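Local structure of sugar fermentation stimulation protein homolog (Pyrococcus furiosus, 4DA2) at residues N44-P49 / K75-D80; R82-A87 / S134-E139; K90-E95 / C103-R108. The protein probably binds DNA, joining an OB-fold domain to a PD-(D/E)xK nuclease-type domain with bound calcium ions. The protein carries 1 engineered substitution. All blocks are in the same frame, centred on the assembly; numbering follows the deposited sequence.

Contact 1: N44-P49 / K75-D80; sequences NEFMIP and KIAIID
Phe46 and Met47 meet Ala77 and Ile79 in an apolar contact of the OB-fold part of the chain, where the loop between strands 31-36 and 52-57 leans on strand 75-78 and the residue after it. The evidence is in the side chains: no hydrogen bond joins the two segments, and even the nearest alpha carbons, Phe46 CA and Ile79 CA, stand 9.1 Å apart. Phe46 spans much of that gap. The far end of its ring meets one methyl group with two atoms, CZ at 3.6 Å and CE1 at 3.9 Å from Ala77 CB. Nearer the ring's root, Phe46 CD2 lies 4.1 Å from Ile79 CG2. Both methyls come at the ring obliquely. Ile79 divides its branches between two partners: while CG2 faces the ring, CG1 sits between the backbone N and carbonyl carbon (chi1 68°) and carries CD1 to within 3.9 Å of Met47 CE. Met47 reaches that point with a chain bent at chi2 (-85°). It is also the centre of an inverse gamma turn, closed by a weak bond from Ile48 N to Phe46 O. Along the strand, Ala77 and Ile79 direct their CB atoms at the loop, whereas Ile78 between them directs its own away. Phe70 of strand 65-72 adds a second aromatic ring, its plane about 20° from that of Phe46, and also touches Met47 and Ile79; Leu178 touches Phe46 and Ala77. With only methyl, ring and thioether groups involved, cohesion here comes from dispersion and the exclusion of water, and within this pair the loop is probably placed by fit of shape rather than by a directional bond.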
ATOM      1  N   ASN A  44       5.214  12.110   6.712  1.00 31.43           N
ATOM      2  CA  ASN A  44       6.117  13.124   7.279  1.00 26.42           C
ATOM      3  C   ASN A  44       7.605  12.801   7.180  1.00 32.10           C
ATOM      4  O   ASN A  44       8.420  13.699   6.998  1.00 27.93           O
ATOM      5  CB  ASN A  44       5.749  13.420   8.740  1.00 35.91           C
ATOM      6  CG  ASN A  44       4.784  14.583   8.876  1.00 57.53           C
ATOM      7  OD1 ASN A  44       4.805  15.529   8.081  1.00 57.04           O
ATOM      8  ND2 ASN A  44       3.938  14.527   9.896  1.00 68.40           N
ATOM      9  N   GLU A  45       7.967  11.525   7.296  1.00 26.57           N
ATOM     10  CA  GLU A  45       9.377  11.163   7.188  1.00 28.28           C
ATOM     11  C   GLU A  45       9.936  11.195   5.745  1.00 30.78           C
ATOM     12  O   GLU A  45      11.151  11.296   5.546  1.00 28.55           O
ATOM     13  CB  GLU A  45       9.680   9.869   7.943  1.00 36.90           C
ATOM     14  CG  GLU A  45       9.470  10.058   9.452  1.00 38.44           C
ATOM     15  CD  GLU A  45       9.585   8.778  10.267  1.00 45.25           C
ATOM     16  OE1 GLU A  45      10.319   7.854   9.856  1.00157.26           O
ATOM     17  OE2 GLU A  45       8.947   8.710  11.338  1.00 62.41           O
ATOM     18  N   PHE A  46       9.043  11.163   4.756  1.00 21.19           N
ATOM     19  CA  PHE A  46       9.442  11.175   3.348  1.00 17.53           C
ATOM     20  C   PHE A  46       9.344  12.559   2.725  1.00 20.28           C
ATOM     21  O   PHE A  46      10.209  12.923   1.921  1.00 23.35           O
ATOM     22  CB  PHE A  46       8.594  10.216   2.491  1.00 18.03           C
ATOM     23  CG  PHE A  46       8.933   8.750   2.696  1.00 18.60           C
ATOM     24  CD1 PHE A  46      10.236   8.286   2.485  1.00 21.84           C
ATOM     25  CD2 PHE A  46       7.959   7.856   3.125  1.00 37.53           C
ATOM     26  CE1 PHE A  46      10.556   6.936   2.682  1.00 32.96           C
ATOM     27  CE2 PHE A  46       8.265   6.506   3.332  1.00 26.85           C
ATOM     28  CZ  PHE A  46       9.563   6.047   3.108  1.00 27.85           C
ATOM     29  N   MET A  47       8.264  13.283   3.059  1.00 22.61           N
ATOM     30  CA  MET A  47       7.913  14.573   2.436  1.00 20.14           C
ATOM     31  C   MET A  47       8.719  15.684   3.069  1.00 25.94           C
ATOM     32  O   MET A  47       8.153  16.543   3.752  1.00 26.30           O
ATOM     33  CB  MET A  47       6.426  14.882   2.641  1.00 22.23           C
ATOM     34  CG  MET A  47       5.479  13.799   2.189  1.00 25.71           C
ATOM     35  SD  MET A  47       5.146  13.957   0.441  1.00 28.25           S
ATOM     36  CE  MET A  47       4.335  12.397   0.064  1.00 34.07           C
ATOM     37  N   ILE A  48      10.034  15.653   2.845  1.00 28.87           N
ATOM     38  CA  ILE A  48      10.975  16.610   3.437  1.00 18.50           C
ATOM     39  C   ILE A  48      11.697  17.309   2.286  1.00 21.55           C
ATOM     40  O   ILE A  48      12.237  16.645   1.397  1.00 19.63           O
ATOM     41  CB  ILE A  48      12.018  15.890   4.371  1.00 27.31           C
ATOM     42  CG1 ILE A  48      11.313  15.154   5.523  1.00 29.40           C
ATOM     43  CG2 ILE A  48      13.119  16.864   4.885  1.00 26.85           C
ATOM     44  CD1 ILE A  48      10.863  16.024   6.661  1.00 32.79           C
ATOM     45  N   PRO A  49      11.693  18.659   2.282  1.00 31.56           N
ATOM     46  CA  PRO A  49      12.398  19.381   1.212  1.00 27.40           C
ATOM     47  C   PRO A  49      13.845  18.897   1.046  1.00 14.37           C
ATOM     48  O   PRO A  49      14.588  18.774   2.044  1.00 23.39           O
ATOM     49  CB  PRO A  49      12.329  20.849   1.666  1.00 27.71           C
ATOM     50  CG  PRO A  49      11.063  20.924   2.492  1.00 22.31           C
ATOM     51  CD  PRO A  49      10.974  19.570   3.196  1.00 21.65           C
ATOM     52  N   LYS A  75      17.408   1.909  -2.124  1.00 18.46           N
ATOM     53  CA  LYS A  75      16.344   1.360  -2.959  1.00 16.18           C
ATOM     54  C   LYS A  75      15.269   2.446  -3.004  1.00 18.80           C
ATOM     55  O   LYS A  75      15.542   3.633  -2.680  1.00 16.95           O
ATOM     56  CB  LYS A  75      15.782   0.045  -2.343  1.00 12.91           C
ATOM     57  CG  LYS A  75      16.802  -1.072  -2.001  1.00 40.40           C
ATOM     58  CD  LYS A  75      17.290  -1.819  -3.238  1.00 29.10           C
ATOM     59  CE  LYS A  75      17.998  -3.174  -2.935  1.00 28.82           C
ATOM     60  NZ  LYS A  75      19.271  -3.034  -2.148  1.00 37.68           N
ATOM     61  N   ILE A  76      14.040   2.058  -3.347  1.00 13.06           N
ATOM     62  CA  ILE A  76      12.923   3.006  -3.380  1.00 15.16           C
ATOM     63  C   ILE A  76      11.732   2.491  -2.561  1.00 16.26           C
ATOM     64  O   ILE A  76      11.264   1.375  -2.817  1.00 12.34           O
ATOM     65  CB  ILE A  76      12.473   3.274  -4.817  1.00 16.98           C
ATOM     66  CG1 ILE A  76      13.629   3.924  -5.611  1.00 15.10           C
ATOM     67  CG2 ILE A  76      11.238   4.201  -4.811  1.00 13.24           C
ATOM     68  CD1 ILE A  76      13.464   3.869  -7.152  1.00 20.22           C
ATOM     69  N   ALA A  77      11.252   3.297  -1.602  1.00 11.16           N
ATOM     70  CA  ALA A  77      10.000   3.001  -0.878  1.00 12.26           C
ATOM     71  C   ALA A  77       8.850   3.441  -1.792  1.00 17.39           C
ATOM     72  O   ALA A  77       8.866   4.551  -2.315  1.00 14.33           O
ATOM     73  CB  ALA A  77       9.951   3.776   0.406  1.00 14.31           C
ATOM     74  N   ILE A  78       7.846   2.586  -1.975  1.00 13.88           N
ATOM     75  CA  ILE A  78       6.747   2.926  -2.877  1.00 12.40           C
ATOM     76  C   ILE A  78       5.632   3.522  -2.028  1.00 13.90           C
ATOM     77  O   ILE A  78       4.970   2.806  -1.242  1.00 15.26           O
ATOM     78  CB  ILE A  78       6.235   1.696  -3.670  1.00 10.16           C
ATOM     79  CG1 ILE A  78       7.365   1.097  -4.535  1.00 13.53           C
ATOM     80  CG2 ILE A  78       5.015   2.124  -4.510  1.00 14.53           C
ATOM     81  CD1 ILE A  78       7.048  -0.279  -5.190  1.00 21.56           C
ATOM     82  N   ILE A  79       5.393   4.807  -2.226  1.00 13.69           N
ATOM     83  CA  ILE A  79       4.258   5.477  -1.561  1.00  9.37           C
ATOM     84  C   ILE A  79       2.946   5.484  -2.321  1.00 12.28           C
ATOM     85  O   ILE A  79       1.887   5.675  -1.705  1.00 12.24           O
ATOM     86  CB  ILE A  79       4.615   6.928  -1.154  1.00 13.19           C
ATOM     87  CG1 ILE A  79       4.811   7.818  -2.378  1.00 15.52           C
ATOM     88  CG2 ILE A  79       5.827   6.912  -0.212  1.00 18.01           C
ATOM     89  CD1 ILE A  79       4.294   9.256  -2.181  1.00 24.18           C
ATOM     90  N   ASP A  80       3.000   5.269  -3.643  1.00 17.05           N
ATOM     91  CA  ASP A  80       1.808   5.366  -4.488  1.00 22.14           C
ATOM     92  C   ASP A  80       0.922   4.140  -4.275  1.00 20.19           C
ATOM     93  O   ASP A  80       1.337   3.001  -4.535  1.00 11.66           O
ATOM     94  CB  ASP A  80       2.192   5.496  -5.970  1.00 15.60           C
ATOM     95  CG  ASP A  80       0.977   5.754  -6.876  1.00 19.30           C
ATOM     96  OD1 ASP A  80       0.677   6.931  -7.166  1.00 23.27           O
ATOM     97  OD2 ASP A  80       0.341   4.769  -7.316  1.00 16.45           O
TER

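Contact 2: R82-A87 / S134-E139; sequences RLQGKA and SAVLRE
Gln84 extends from helix 81-93 to Ser134, and its amide accounts for nearly all of this small, buried contact. Its CB leaves the helix in the direction of 134-139, and CG lies beside the backbone N. From there the chain is fully extended (chi2 180°), which carries the amide straight across to the other segment. CD is the first atom to come near, 3.7 Å from Ser134 OG. The two branches of the amide then do different things. OE1 rests against carbon, 3.3 Å from Ser134 CB and at the same distance from Ser134 CA. NE2 donates to Ser134 OG at 3.0 Å; the bond is nearly straight, 166° at the hydrogen, and the acceptor lies only 5° out of the amide plane. NE2 also packs on an apolar group, 3.9 Å from Val136 CG1. A further bond from NE2 goes to Ile78 O, just before the helix, so this nitrogen ties the strand preceding its own helix to Ser134. A leucine at Gln84 would probably leave Ile78 O and Ser134 OG without the NE2 donor they share, and the helix without its polar tie to Ser134. A weak bond links Ser134 OG to Asn39 ND2 as well. Ser134 comes directly after the E-x-K signature that starts at Glu131, and Glu131 and Thr132 bind calcium together with Asp118. The Gln84 side chain is about 8 Å from a calcium ion, too far to be a ligand. Such a helix set against the strand that bears the metal-binding acid is consistent with the common core of PD-(D/E)xK nuclease domains.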
ATOM      1  N   ARG A  82      -1.790   3.222  -5.858  1.00 15.09           N
ATOM      2  CA  ARG A  82      -2.130   2.610  -7.133  1.00 14.52           C
ATOM      3  C   ARG A  82      -1.071   1.606  -7.591  1.00 13.60           C
ATOM      4  O   ARG A  82      -1.431   0.490  -8.021  1.00 15.43           O
ATOM      5  CB  ARG A  82      -2.369   3.642  -8.235  1.00 24.95           C
ATOM      6  CG  ARG A  82      -3.618   4.455  -8.101  1.00 30.04           C
ATOM      7  CD  ARG A  82      -3.640   5.507  -9.197  1.00 59.41           C
ATOM      8  NE  ARG A  82      -4.870   6.294  -9.209  1.00 73.34           N
ATOM      9  CZ  ARG A  82      -4.994   7.482  -9.796  1.00 58.79           C
ATOM     10  NH1 ARG A  82      -3.953   8.039 -10.409  1.00 62.05           N
ATOM     11  NH2 ARG A  82      -6.159   8.120  -9.761  1.00 48.96           N
ATOM     12  N   LEU A  83       0.208   1.974  -7.475  1.00 16.69           N
ATOM     13  CA  LEU A  83       1.298   1.102  -7.822  1.00 17.30           C
ATOM     14  C   LEU A  83       1.312  -0.091  -6.860  1.00 10.90           C
ATOM     15  O   LEU A  83       1.481  -1.229  -7.292  1.00 14.21           O
ATOM     16  CB  LEU A  83       2.646   1.845  -7.777  1.00 12.81           C
ATOM     17  CG  LEU A  83       3.880   1.056  -8.209  1.00 13.39           C
ATOM     18  CD1 LEU A  83       3.678   0.233  -9.492  1.00 15.39           C
ATOM     19  CD2 LEU A  83       5.110   1.991  -8.368  1.00 10.94           C
ATOM     20  N   GLN A  84       1.189   0.186  -5.565  1.00 11.73           N
ATOM     21  CA  GLN A  84       1.088  -0.905  -4.554  1.00 10.23           C
ATOM     22  C   GLN A  84      -0.012  -1.887  -4.958  1.00 11.93           C
ATOM     23  O   GLN A  84       0.201  -3.108  -4.948  1.00 13.88           O
ATOM     24  CB  GLN A  84       0.796  -0.331  -3.170  1.00 11.35           C
ATOM     25  CG  GLN A  84       1.969   0.384  -2.520  1.00  9.68           C
ATOM     26  CD  GLN A  84       1.567   0.928  -1.141  1.00 10.30           C
ATOM     27  OE1 GLN A  84       0.530   0.539  -0.603  1.00 15.26           O
ATOM     28  NE2 GLN A  84       2.386   1.778  -0.563  1.00 14.80           N
ATOM     29  N   GLY A  85      -1.178  -1.361  -5.326  1.00 14.53           N
ATOM     30  CA  GLY A  85      -2.288  -2.188  -5.778  1.00 16.50           C
ATOM     31  C   GLY A  85      -1.941  -2.998  -7.025  1.00 17.65           C
ATOM     32  O   GLY A  85      -2.295  -4.165  -7.119  1.00 18.10           O
ATOM     33  N   LYS A  86      -1.220  -2.398  -7.970  1.00 15.63           N
ATOM     34  CA  LYS A  86      -0.830  -3.106  -9.211  1.00 12.18           C
ATOM     35  C   LYS A  86       0.122  -4.258  -8.854  1.00 15.68           C
ATOM     36  O   LYS A  86       0.024  -5.350  -9.434  1.00 16.52           O
ATOM     37  CB  LYS A  86      -0.154  -2.164 -10.212  1.00 14.86           C
ATOM     38  CG  LYS A  86      -1.104  -1.187 -10.904  1.00 21.01           C
ATOM     39  CD  LYS A  86      -0.432  -0.609 -12.146  1.00 40.54           C
ATOM     40  CE  LYS A  86      -1.374   0.285 -12.950  1.00 38.34           C
ATOM     41  NZ  LYS A  86      -1.257   1.703 -12.532  1.00 56.56           N
ATOM     42  N   ALA A  87       1.007  -4.002  -7.885  1.00 14.63           N
ATOM     43  CA  ALA A  87       1.956  -5.012  -7.366  1.00 16.78           C
ATOM     44  C   ALA A  87       1.171  -6.168  -6.722  1.00 14.29           C
ATOM     45  O   ALA A  87       1.420  -7.347  -7.010  1.00 15.61           O
ATOM     46  CB  ALA A  87       2.893  -4.397  -6.363  1.00 13.78           C
ATOM     47  N   SER A 134      -1.571   0.647   2.611  1.00 14.45           N
ATOM     48  CA  SER A 134      -0.172   1.060   2.571  1.00 10.93           C
ATOM     49  C   SER A 134       0.441   1.013   3.965  1.00 10.16           C
ATOM     50  O   SER A 134      -0.123   1.567   4.920  1.00 16.69           O
ATOM     51  CB  SER A 134      -0.062   2.477   2.033  1.00 11.26           C
ATOM     52  OG  SER A 134       1.305   2.904   2.011  1.00 16.21           O
ATOM     53  N   ALA A 135       1.606   0.376   4.071  1.00 10.51           N
ATOM     54  CA  ALA A 135       2.361   0.365   5.332  1.00 11.14           C
ATOM     55  C   ALA A 135       3.799   0.777   5.116  1.00 12.93           C
ATOM     56  O   ALA A 135       4.700  -0.062   5.000  1.00 12.90           O
ATOM     57  CB  ALA A 135       2.286  -1.020   6.002  1.00 13.21           C
ATOM     58  N   VAL A 136       4.021   2.079   5.018  1.00 15.99           N
ATOM     59  CA  VAL A 136       5.357   2.575   4.664  1.00 14.68           C
ATOM     60  C   VAL A 136       5.963   3.456   5.769  1.00 16.19           C
ATOM     61  O   VAL A 136       6.918   4.229   5.521  1.00 20.74           O
ATOM     62  CB  VAL A 136       5.407   3.237   3.247  1.00 17.65           C
ATOM     63  CG1 VAL A 136       5.142   2.162   2.154  1.00 18.67           C
ATOM     64  CG2 VAL A 136       4.410   4.401   3.125  1.00 13.78           C
ATOM     65  N   LEU A 137       5.413   3.335   6.973  1.00 15.98           N
ATOM     66  CA  LEU A 137       5.990   3.980   8.151  1.00 15.83           C
ATOM     67  C   LEU A 137       6.932   2.987   8.827  1.00 24.10           C
ATOM     68  O   LEU A 137       6.537   1.861   9.130  1.00 16.95           O
ATOM     69  CB  LEU A 137       4.886   4.433   9.112  1.00 13.54           C
ATOM     70  CG  LEU A 137       5.345   5.108  10.416  1.00 14.28           C
ATOM     71  CD1 LEU A 137       5.993   6.476  10.173  1.00 24.58           C
ATOM     72  CD2 LEU A 137       4.228   5.205  11.437  1.00 26.60           C
ATOM     73  N   ARG A 138       8.188   3.382   9.021  1.00 17.08           N
ATOM     74  CA  ARG A 138       9.202   2.458   9.514  1.00 17.14           C
ATOM     75  C   ARG A 138       9.502   2.671  10.976  1.00 32.57           C
ATOM     76  O   ARG A 138       9.670   3.801  11.428  1.00 21.07           O
ATOM     77  CB  ARG A 138      10.501   2.617   8.729  1.00 17.17           C
ATOM     78  CG  ARG A 138      11.709   1.858   9.336  1.00 18.09           C
ATOM     79  CD  ARG A 138      13.039   2.322   8.758  1.00 26.39           C
ATOM     80  NE  ARG A 138      13.038   2.270   7.302  1.00 25.46           N
ATOM     81  CZ  ARG A 138      13.214   1.166   6.577  1.00 23.74           C
ATOM     82  NH1 ARG A 138      13.411  -0.006   7.174  1.00 39.48           N
ATOM     83  NH2 ARG A 138      13.174   1.234   5.251  1.00 23.91           N
ATOM     84  N   GLU A 139       9.570   1.570  11.703  1.00 19.35           N
ATOM     85  CA  GLU A 139      10.182   1.552  13.032  1.00 29.23           C
ATOM     86  C   GLU A 139      11.099   0.342  13.084  1.00 25.12           C
ATOM     87  O   GLU A 139      10.650  -0.789  13.288  1.00 22.05           O
ATOM     88  CB  GLU A 139       9.146   1.485  14.147  1.00 25.30           C
ATOM     89  CG  GLU A 139       9.771   1.483  15.552  1.00 25.76           C
ATOM     90  CD  GLU A 139       8.810   1.006  16.618  1.00 40.72           C
ATOM     91  OE1 GLU A 139       7.860   1.756  16.949  1.00 32.84           O
ATOM     92  OE2 GLU A 139       9.016  -0.119  17.126  1.00 38.42           O
TER

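Contact 3: K90-E95 / C103-R108; sequences KIIEKE and CRIIKR
Ile92 CA and Arg104 CA approach to 6.5 Å where the last turn of helix 81-93 passes the start of strand 104-108, close enough for a single side chain to fill the gap but with no direct hydrogen bond between the segments. That side chain is Ile92, and its CG2 branch makes the contact. Ile92 chi1 of -62° sets CG1 beside the backbone N and leaves CG2 pointing over the strand's backbone, 3.8 Å from Cys103 O and 4.1 Å from Arg104 CA. The nearest side-chain approach is looser, with Ile92 CG2 4.4 Å from Ile105 CG1. A polar link runs beside this apolar one: a water molecule donates to Ile92 O at 3.0 Å and to Cys103 O at 2.7 Å, joining two carbonyls that could not bond to each other. Ile92 O is engaged a second time, by Glu95 N at 3.1 Å. This bond belongs to the Schellman motif that ends the helix, in which Glu95 adopts positive phi (51°) and the chain turns into the loop leading to the strand. Glu95 OE2 then accepts from Gly102 N, tying the beginning of that loop to its end. In the fold, this is the passage from the helix at the start of the PD-(D/E)xK domain to its antiparallel strands 104-108 and 115-122. Cys103 is fixed to the residue just after strand 115-122, through its disulfide with Cys123. Further along, a classic beta bulge sets Ile106 and Lys107 together opposite Leu120 of strand 115-122.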
ATOM      1  N   LYS A  90      -0.346  -8.289  -9.361  1.00 17.86           N
ATOM      2  CA  LYS A  90       0.627  -9.187  -9.972  1.00 19.81           C
ATOM      3  C   LYS A  90       0.843 -10.415  -9.107  1.00 14.36           C
ATOM      4  O   LYS A  90       0.938 -11.542  -9.617  1.00 21.12           O
ATOM      5  CB  LYS A  90       1.945  -8.447 -10.236  1.00 24.19           C
ATOM      6  CG  LYS A  90       1.808  -7.425 -11.355  1.00 22.71           C
ATOM      7  CD  LYS A  90       1.866  -8.144 -12.699  1.00 37.31           C
ATOM      8  CE  LYS A  90       1.541  -7.195 -13.795  1.00 26.04           C
ATOM      9  NZ  LYS A  90       1.744  -7.807 -15.135  1.00 48.10           N
ATOM     10  N   ILE A  91       0.945 -10.194  -7.795  1.00 11.61           N
ATOM     11  CA  ILE A  91       1.009 -11.300  -6.834  1.00 16.74           C
ATOM     12  C   ILE A  91      -0.177 -12.270  -7.003  1.00 22.58           C
ATOM     13  O   ILE A  91       0.010 -13.507  -7.044  1.00 17.16           O
ATOM     14  CB  ILE A  91       1.137 -10.768  -5.395  1.00 14.02           C
ATOM     15  CG1 ILE A  91       2.526 -10.147  -5.208  1.00 18.06           C
ATOM     16  CG2 ILE A  91       0.866 -11.873  -4.355  1.00 14.73           C
ATOM     17  CD1 ILE A  91       2.676  -9.389  -3.915  1.00 14.18           C
ATOM     18  N   ILE A  92      -1.387 -11.722  -7.138  1.00 15.87           N
ATOM     19  CA  ILE A  92      -2.586 -12.551  -7.388  1.00 14.51           C
ATOM     20  C   ILE A  92      -2.498 -13.295  -8.738  1.00 16.51           C
ATOM     21  O   ILE A  92      -2.772 -14.515  -8.829  1.00 20.82           O
ATOM     22  CB  ILE A  92      -3.906 -11.731  -7.261  1.00 14.27           C
ATOM     23  CG1 ILE A  92      -4.091 -11.177  -5.830  1.00 14.57           C
ATOM     24  CG2 ILE A  92      -5.165 -12.547  -7.701  1.00 17.65           C
ATOM     25  CD1 ILE A  92      -4.100 -12.217  -4.683  1.00 20.15           C
ATOM     26  N   GLU A  93      -2.111 -12.562  -9.778  1.00 18.47           N
ATOM     27  CA  GLU A  93      -1.989 -13.096 -11.138  1.00 20.12           C
ATOM     28  C   GLU A  93      -1.028 -14.270 -11.198  1.00 25.77           C
ATOM     29  O   GLU A  93      -1.346 -15.312 -11.792  1.00 21.28           O
ATOM     30  CB  GLU A  93      -1.476 -12.021 -12.089  1.00 15.87           C
ATOM     31  CG  GLU A  93      -2.561 -11.179 -12.722  1.00 65.27           C
ATOM     32  CD  GLU A  93      -2.006 -10.015 -13.527  1.00 43.43           C
ATOM     33  OE1 GLU A  93      -1.039 -10.223 -14.301  1.00 41.56           O
ATOM     34  OE2 GLU A  93      -2.548  -8.896 -13.386  1.00 44.65           O
ATOM     35  N   LYS A  94       0.135 -14.089 -10.576  1.00 23.92           N
ATOM     36  CA  LYS A  94       1.226 -15.069 -10.619  1.00 26.28           C
ATOM     37  C   LYS A  94       1.026 -16.183  -9.578  1.00 20.15           C
ATOM     38  O   LYS A  94       1.843 -17.109  -9.476  1.00 22.59           O
ATOM     39  CB  LYS A  94       2.568 -14.358 -10.406  1.00 17.92           C
ATOM     40  CG  LYS A  94       3.014 -13.484 -11.582  1.00 21.33           C
ATOM     41  CD  LYS A  94       4.284 -12.730 -11.218  1.00 28.11           C
ATOM     42  CE  LYS A  94       4.538 -11.557 -12.159  1.00 44.45           C
ATOM     43  NZ  LYS A  94       4.959 -11.969 -13.521  1.00 76.07           N
ATOM     44  N   GLU A  95      -0.065 -16.064  -8.813  1.00 17.42           N
ATOM     45  CA  GLU A  95      -0.437 -16.973  -7.710  1.00 18.70           C
ATOM     46  C   GLU A  95       0.686 -17.200  -6.705  1.00 23.55           C
ATOM     47  O   GLU A  95       1.005 -18.339  -6.365  1.00 21.95           O
ATOM     48  CB  GLU A  95      -0.954 -18.310  -8.287  1.00 21.33           C
ATOM     49  CG  GLU A  95      -2.078 -18.130  -9.274  1.00 21.95           C
ATOM     50  CD  GLU A  95      -2.586 -19.450  -9.841  1.00 34.02           C
ATOM     51  OE1 GLU A  95      -2.380 -19.687 -11.047  1.00 44.19           O
ATOM     52  OE2 GLU A  95      -3.176 -20.244  -9.085  1.00 48.31           O
ATOM     53  N   CYS A 103      -7.207 -18.535  -7.507  1.00 20.76           N
ATOM     54  CA  CYS A 103      -8.124 -17.417  -7.254  1.00 29.08           C
ATOM     55  C   CYS A 103      -7.764 -16.234  -8.131  1.00 18.16           C
ATOM     56  O   CYS A 103      -6.585 -16.006  -8.431  1.00 30.70           O
ATOM     57  CB  CYS A 103      -8.040 -16.948  -5.804  1.00 18.82           C
ATOM     58  SG  CYS A 103      -8.238 -18.191  -4.554  1.00 24.62           S
ATOM     59  N   ARG A 104      -8.774 -15.452  -8.509  1.00 15.24           N
ATOM     60  CA  ARG A 104      -8.555 -14.251  -9.313  1.00 26.00           C
ATOM     61  C   ARG A 104      -9.497 -13.114  -8.911  1.00 19.88           C
ATOM     62  O   ARG A 104     -10.565 -13.363  -8.340  1.00 16.63           O
ATOM     63  CB  ARG A 104      -8.755 -14.569 -10.791  1.00 24.67           C
ATOM     64  CG  ARG A 104     -10.158 -15.072 -11.118  1.00 33.55           C
ATOM     65  CD  ARG A 104     -10.336 -15.433 -12.563  1.00 36.36           C
ATOM     66  NE  ARG A 104     -11.755 -15.681 -12.817  1.00 38.11           N
ATOM     67  CZ  ARG A 104     -12.556 -14.871 -13.500  1.00 85.69           C
ATOM     68  NH1 ARG A 104     -12.092 -13.752 -14.056  1.00 30.15           N
ATOM     69  NH2 ARG A 104     -13.831 -15.195 -13.638  1.00 38.81           N
ATOM     70  N   ILE A 105      -9.110 -11.872  -9.224  1.00 17.63           N
ATOM     71  CA  ILE A 105      -9.987 -10.706  -8.932  1.00 15.67           C
ATOM     72  C   ILE A 105     -11.162 -10.734  -9.916  1.00 19.57           C
ATOM     73  O   ILE A 105     -10.962 -10.902 -11.124  1.00 26.81           O
ATOM     74  CB  ILE A 105      -9.194  -9.359  -9.006  1.00 13.93           C
ATOM     75  CG1 ILE A 105      -8.107  -9.346  -7.915  1.00 17.00           C
ATOM     76  CG2 ILE A 105     -10.137  -8.148  -8.853  1.00 16.52           C
ATOM     77  CD1 ILE A 105      -6.907  -8.409  -8.197  1.00 17.18           C
ATOM     78  N   ILE A 106     -12.378 -10.609  -9.390  1.00 26.40           N
ATOM     79  CA  ILE A 106     -13.576 -10.512 -10.221  1.00 22.82           C
ATOM     80  C   ILE A 106     -14.260  -9.150 -10.098  1.00 27.10           C
ATOM     81  O   ILE A 106     -15.025  -8.753 -10.987  1.00 23.18           O
ATOM     82  CB  ILE A 106     -14.584 -11.670  -9.949  1.00 28.37           C
ATOM     83  CG1 ILE A 106     -15.095 -11.649  -8.494  1.00 26.82           C
ATOM     84  CG2 ILE A 106     -13.955 -13.016 -10.293  1.00 24.71           C
ATOM     85  CD1 ILE A 106     -16.345 -12.499  -8.248  1.00 26.10           C
ATOM     86  N   LYS A 107     -13.994  -8.425  -9.007  1.00 20.57           N
ATOM     87  CA  LYS A 107     -14.547  -7.071  -8.849  1.00 28.61           C
ATOM     88  C   LYS A 107     -13.537  -6.206  -8.140  1.00 33.81           C
ATOM     89  O   LYS A 107     -12.901  -6.658  -7.187  1.00 19.33           O
ATOM     90  CB  LYS A 107     -15.819  -7.053  -8.002  1.00 21.27           C
ATOM     91  CG  LYS A 107     -17.092  -7.539  -8.675  1.00 55.14           C
ATOM     92  CD  LYS A 107     -18.277  -7.483  -7.706  1.00 33.86           C
ATOM     93  CE  LYS A 107     -19.570  -7.943  -8.376  1.00 47.06           C
ATOM     94  NZ  LYS A 107     -20.681  -8.077  -7.394  1.00 47.76           N
ATOM     95  N   ARG A 108     -13.409  -4.971  -8.614  1.00 17.99           N
ATOM     96  CA  ARG A 108     -12.588  -3.941  -7.947  1.00 24.99           C
ATOM     97  C   ARG A 108     -13.516  -2.919  -7.299  1.00 24.34           C
ATOM     98  O   ARG A 108     -14.539  -2.546  -7.866  1.00 20.46           O
ATOM     99  CB  ARG A 108     -11.627  -3.263  -8.917  1.00 25.94           C
ATOM    100  CG  ARG A 108     -10.492  -4.175  -9.403  1.00 18.32           C
ATOM    101  CD  ARG A 108      -9.831  -3.653 -10.667  1.00 30.99           C
ATOM    102  NE  ARG A 108      -8.971  -4.689 -11.249  1.00 33.91           N
ATOM    103  CZ  ARG A 108      -8.058  -4.475 -12.191  1.00 72.40           C
ATOM    104  NH1 ARG A 108      -7.861  -3.255 -12.676  1.00134.46           N
ATOM    105  NH2 ARG A 108      -7.333  -5.487 -12.648  1.00252.83           N
TER
HETATM  106  O   HOH W   1      -4.852 -15.865 -10.544  1.00 32.06           O

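How the contacts relate
Contact 1 closes before contact 2 opens along the chain, and contact 3 falls between the two segments of contact 2. The first lies in the OB-fold part, the other two in the nuclease-type part, where both use helix 81-93 and reach the same mixed sheet. Contacts 1 and 2 have centres 11 Å apart and touch directly, Phe46 CE2 coming within 3.4 Å of Val136 O. Contact 3 is about 17 Å from contact 2 and 27 Å from contact 1, centre to centre. Strand 75-78 leads straight into helix 81-93, so contacts 1 and 2 adjoin where OB-fold and nuclease-type parts meet, contact 2 being the nearer to the calcium ions, while contact 3 lies at the helix's far end.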